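Local coordinates for centrosome-associated zinc finger protein Cp190 (Drosophila melanogaster, PDB 6ER1) that organises chromatin domains and insulator boundaries when recruited by insulator DNA-binding proteins, and homodimerizes through its N-terminal BTB domain, at residues N79-A83 against D84-P88; G18-F21 against L22-Q26. All blocks are in the same frame, centred on the assembly; numbering follows the deposited sequence.

Contact 1 of 2, residues N79-A83 against D84-P88; sequences NEFQA and DVVVP
The carbonyl oxygen Gln82 O is gripped by two backbone amides of the first helical turn: Val86 N reaches it at 2.9 Å, and Val85 N donates from 3.2 Å. The two approach differently, for Val86 N lies only 15° out of the carbonyl plane, whereas Val85 N stands above that plane. This is the N-terminus of helix 83-95 in the BTB fold, with Gln82 at the N-cap position. The next bond, Val87 N to Ala83 O at 3.0 Å, carries on the helical pattern. Pro88 has no amide hydrogen to give to the turn before it, and the helix is kinked there.

Phe81, just ahead of the cap, folds its ring back over this first turn. With CG anti to the backbone N (chi1 -164°), the ring presents one face to Val86, whose CG2 methyl sits almost over its centre, 3.5 Å from the centroid and 9° off the normal, a CH-pi contact. CG2 of Val85 meets CD1 of the same ring obliquely. A flat aromatic and branched valines suit this buried spot, where Tyr60 and Phe61 also pack on Phe81 and helix 105-115 adds Thr111 and Met115.

The polar side of the turn is arranged around Asp84. Its carboxylate is held close to the N-terminal end of the helix, whose dipole would probably favour a negative charge there; OD1 accepts a weak hydrogen bond from Val85 N, and OD2 forms a salt bridge with Lys107. The amide end of Gln82 is turned to Arg42 N and Pro78 O. One water bridges loop and helix: it accepts from Gln82 N at 2.9 Å and donates to Asp84 OD1 at 2.7 Å.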
loop_
_atom_site.group_PDB
_atom_site.type_symbol
_atom_site.label_atom_id
_atom_site.label_comp_id
_atom_site.label_asym_id
_atom_site.label_seq_id
_atom_site.Cartn_x
_atom_site.Cartn_y
_atom_site.Cartn_z
ATOM N N ASN A 79 24.877 5.241 -9.295
ATOM C CA ASN A 79 26.022 5.402 -8.383
ATOM C C ASN A 79 25.780 6.392 -7.264
ATOM O O ASN A 79 26.258 6.177 -6.143
ATOM C CB ASN A 79 27.249 5.816 -9.168
ATOM C CG ASN A 79 27.737 4.725 -10.078
ATOM O OD1 ASN A 79 27.477 3.543 -9.859
ATOM N ND2 ASN A 79 28.470 5.117 -11.105
ATOM N N GLU A 80 24.976 7.422 -7.535
ATOM C CA GLU A 80 24.690 8.439 -6.517
ATOM C C GLU A 80 23.553 8.072 -5.584
ATOM O O GLU A 80 23.218 8.887 -4.719
ATOM C CB GLU A 80 24.367 9.821 -7.138
ATOM C CG GLU A 80 22.993 9.994 -7.834
ATOM C CD GLU A 80 23.026 9.605 -9.290
ATOM O OE1 GLU A 80 23.896 8.767 -9.674
ATOM O OE2 GLU A 80 22.167 10.118 -10.027
ATOM N N PHE A 81 22.972 6.870 -5.732
ATOM C CA PHE A 81 21.755 6.520 -5.015
ATOM C C PHE A 81 21.902 5.107 -4.474
ATOM O O PHE A 81 21.307 4.145 -4.945
ATOM C CB PHE A 81 20.561 6.659 -5.990
ATOM C CG PHE A 81 19.206 6.693 -5.349
ATOM C CD1 PHE A 81 18.847 7.713 -4.504
ATOM C CD2 PHE A 81 18.245 5.738 -5.684
ATOM C CE1 PHE A 81 17.563 7.803 -3.980
ATOM C CE2 PHE A 81 16.959 5.832 -5.168
ATOM C CZ PHE A 81 16.621 6.848 -4.296
ATOM N N GLN A 82 22.817 4.984 -3.501
ATOM C CA GLN A 82 23.157 3.690 -2.890
ATOM C C GLN A 82 22.564 3.556 -1.514
ATOM O O GLN A 82 21.752 4.398 -1.055
ATOM C CB GLN A 82 24.694 3.529 -2.900
ATOM C CG GLN A 82 25.207 3.489 -4.317
ATOM C CD GLN A 82 24.860 2.178 -5.029
ATOM O OE1 GLN A 82 25.162 1.075 -4.514
ATOM N NE2 GLN A 82 24.305 2.268 -6.231
ATOM N N ALA A 83 22.860 2.459 -0.830
ATOM C CA ALA A 83 22.108 2.096 0.389
ATOM C C ALA A 83 22.200 3.146 1.484
ATOM O O ALA A 83 21.299 3.284 2.283
ATOM C CB ALA A 83 22.520 0.720 0.910
ATOM N N ASP A 84 23.347 3.876 1.553
ATOM C CA ASP A 84 23.452 4.903 2.584
ATOM C C ASP A 84 22.314 5.951 2.639
ATOM O O ASP A 84 21.973 6.444 3.688
ATOM C CB ASP A 84 24.825 5.641 2.565
ATOM C CG ASP A 84 25.138 6.350 1.274
ATOM O OD1 ASP A 84 24.475 6.087 0.230
ATOM O OD2 ASP A 84 26.040 7.214 1.305
ATOM N N VAL A 85 21.795 6.289 1.464
ATOM C CA VAL A 85 20.633 7.188 1.379
ATOM C C VAL A 85 19.326 6.421 1.128
ATOM O O VAL A 85 18.292 6.814 1.717
ATOM C CB VAL A 85 20.819 8.338 0.359
ATOM C CG1 VAL A 85 22.000 9.214 0.763
ATOM C CG2 VAL A 85 20.963 7.828 -1.067
ATOM N N VAL A 86 19.402 5.339 0.367
ATOM C CA VAL A 86 18.168 4.621 -0.027
ATOM C C VAL A 86 17.531 3.961 1.151
ATOM O O VAL A 86 16.289 4.004 1.361
ATOM C CB VAL A 86 18.371 3.655 -1.177
ATOM C CG1 VAL A 86 17.151 2.767 -1.414
ATOM C CG2 VAL A 86 18.818 4.398 -2.435
ATOM N N VAL A 87 18.316 3.294 1.999
ATOM C CA VAL A 87 17.712 2.575 3.121
ATOM C C VAL A 87 16.984 3.478 4.120
ATOM O O VAL A 87 15.779 3.218 4.385
ATOM C CB VAL A 87 18.752 1.639 3.818
ATOM C CG1 VAL A 87 18.207 1.121 5.131
ATOM C CG2 VAL A 87 19.089 0.504 2.861
ATOM N N PRO A 88 17.571 4.608 4.533
ATOM C CA PRO A 88 16.831 5.481 5.442
ATOM C C PRO A 88 15.584 6.109 4.733
ATOM O O PRO A 88 14.561 6.283 5.423
ATOM C CB PRO A 88 17.829 6.556 5.885
ATOM C CG PRO A 88 19.103 6.103 5.412
ATOM C CD PRO A 88 19.014 4.952 4.498
HETATM O O HOH W 1 24.427 7.094 -2.266
#

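Contact 2 of 2, residues G18-F21 against L22-Q26; sequences GVFF and LQKLQ
The Phe20 ring has the side chain of Lys24, one helical turn on, along one face: CG lies 4.2 Å above the ring plane, displaced toward the rim, and CE comes 3.8 Å from Phe20 CE1. Lys24 crosses the ring obliquely, its chain bent at chi2 (-67°), which lays the methylenes beside the aromatic while the rest of the chain runs on to NZ. A long aliphatic stem with a charged end suits this partly exposed position. Trp17 stacks on Phe20 as well. The Phe21 ring is met obliquely by Leu25, whose CB is 4.2 Å from Phe21 CE2.

Beneath the side chains runs regular alpha-helical bonding. Leu22 N donates to Gly18 O at 3.0 Å and Leu25 N to Phe21 O at 2.9 Å; the bond from Lys24 N to Phe20 O is weak. Phe20 O also accepts from a water, at 2.9 Å.

Gly18, with no side chain, probably allows the close approach of Leu22 of the second subunit. There Phe21 packs on Phe21 of the second subunit, and Phe20 and Lys24 both touch Ala56 of that subunit. Helix 17-31 thus lies at the homodimer interface, as in dimeric BTB domains, where the N-terminal helix takes part in the subunit interface.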
loop_
_atom_site.group_PDB
_atom_site.type_symbol
_atom_site.label_atom_id
_atom_site.label_comp_id
_atom_site.label_asym_id
_atom_site.label_seq_id
_atom_site.Cartn_x
_atom_site.Cartn_y
_atom_site.Cartn_z
ATOM N N GLY A 18 -5.482 4.580 9.173
ATOM C CA GLY A 18 -4.121 4.748 8.710
ATOM C C GLY A 18 -3.097 4.020 9.572
ATOM O O GLY A 18 -2.170 3.447 9.057
ATOM N N VAL A 19 -3.284 4.078 10.892
ATOM C CA VAL A 19 -2.420 3.400 11.858
ATOM C C VAL A 19 -2.545 1.888 11.685
ATOM O O VAL A 19 -1.514 1.177 11.617
ATOM C CB VAL A 19 -2.781 3.877 13.297
ATOM C CG1 VAL A 19 -2.044 3.097 14.350
ATOM C CG2 VAL A 19 -2.530 5.372 13.455
ATOM N N PHE A 20 -3.795 1.401 11.576
ATOM C CA PHE A 20 -4.042 -0.030 11.296
ATOM C C PHE A 20 -3.290 -0.488 10.034
ATOM O O PHE A 20 -2.580 -1.491 10.038
ATOM C CB PHE A 20 -5.554 -0.290 11.196
ATOM C CG PHE A 20 -5.921 -1.663 10.647
ATOM C CD1 PHE A 20 -5.964 -2.767 11.465
ATOM C CD2 PHE A 20 -6.154 -1.845 9.293
ATOM C CE1 PHE A 20 -6.260 -4.021 10.958
ATOM C CE2 PHE A 20 -6.411 -3.100 8.766
ATOM C CZ PHE A 20 -6.486 -4.183 9.597
ATOM N N PHE A 21 -3.464 0.259 8.955
ATOM C CA PHE A 21 -2.969 -0.133 7.677
ATOM C C PHE A 21 -1.437 -0.128 7.620
ATOM O O PHE A 21 -0.835 -1.066 7.099
ATOM C CB PHE A 21 -3.538 0.756 6.556
ATOM C CG PHE A 21 -3.118 0.295 5.210
ATOM C CD1 PHE A 21 -3.777 -0.758 4.601
ATOM C CD2 PHE A 21 -1.993 0.842 4.597
ATOM C CE1 PHE A 21 -3.350 -1.245 3.390
ATOM C CE2 PHE A 21 -1.557 0.342 3.392
ATOM C CZ PHE A 21 -2.235 -0.699 2.798
ATOM N N LEU A 22 -0.838 0.922 8.175
ATOM C CA LEU A 22 0.604 1.035 8.213
ATOM C C LEU A 22 1.244 -0.131 8.952
ATOM O O LEU A 22 2.297 -0.618 8.543
ATOM C CB LEU A 22 1.056 2.379 8.756
ATOM C CG LEU A 22 0.974 3.566 7.820
ATOM C CD1 LEU A 22 1.421 4.840 8.525
ATOM C CD2 LEU A 22 1.754 3.344 6.538
ATOM N N GLN A 23 0.625 -0.575 10.043
ATOM C CA GLN A 23 1.181 -1.711 10.782
ATOM C C GLN A 23 1.249 -2.932 9.887
ATOM O O GLN A 23 2.234 -3.695 9.880
ATOM C CB GLN A 23 0.365 -1.982 12.038
ATOM C CG GLN A 23 0.999 -2.968 13.021
ATOM C CD GLN A 23 0.651 -4.456 12.803
ATOM O OE1 GLN A 23 1.512 -5.322 13.000
ATOM N NE2 GLN A 23 -0.605 -4.766 12.452
ATOM N N LYS A 24 0.167 -3.139 9.112
ATOM C CA LYS A 24 0.126 -4.293 8.200
ATOM C C LYS A 24 1.133 -4.179 7.077
ATOM O O LYS A 24 1.853 -5.145 6.742
ATOM C CB LYS A 24 -1.291 -4.471 7.614
ATOM C CG LYS A 24 -2.381 -4.739 8.642
ATOM C CD LYS A 24 -2.224 -6.083 9.312
ATOM C CE LYS A 24 -3.281 -6.346 10.361
ATOM N NZ LYS A 24 -3.027 -7.662 11.015
ATOM N N LEU A 25 1.236 -2.983 6.508
ATOM C CA LEU A 25 2.164 -2.723 5.437
ATOM C C LEU A 25 3.644 -2.905 5.881
ATOM O O LEU A 25 4.451 -3.475 5.162
ATOM C CB LEU A 25 2.004 -1.286 4.959
ATOM C CG LEU A 25 2.873 -0.793 3.825
ATOM C CD1 LEU A 25 2.564 -1.511 2.516
ATOM C CD2 LEU A 25 2.813 0.737 3.703
ATOM N N GLN A 26 3.951 -2.411 7.062
ATOM C CA GLN A 26 5.321 -2.550 7.625
ATOM C C GLN A 26 5.671 -4.015 7.796
ATOM O O GLN A 26 6.783 -4.434 7.454
ATOM C CB GLN A 26 5.364 -1.776 8.912
ATOM C CG GLN A 26 5.446 -0.293 8.657
ATOM C CD GLN A 26 5.075 0.536 9.855
ATOM O OE1 GLN A 26 5.010 0.034 10.986
ATOM N NE2 GLN A 26 4.873 1.824 9.630
HETATM O O HOH W 2 -2.691 -3.362 12.247
#

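Overall arrangement
From the N terminus, the chain passes through strand 9-13 into helix 17-31, where contact 2 spans consecutive turns. It then builds strands 37-40 and 46-49, helices 51-57 and 60-67 and strands 70-71 and 74-76 before the loop that brings it to contact 1 at the start of helix 83-95. The contacts are therefore in series, neither nesting nor crossing, and each closes only a local turn. The centres of contact 1 and contact 2 are about 25 Å apart, on opposite sides of the chain's centre. Contact 2 faces the second subunit, whereas contact 1 joins helix 83-95 to helices 60-67 and 105-115. Helix 83-95 connects the two regions, since Tyr94 and Thr95 near its far end meet Leu25 and Gln26.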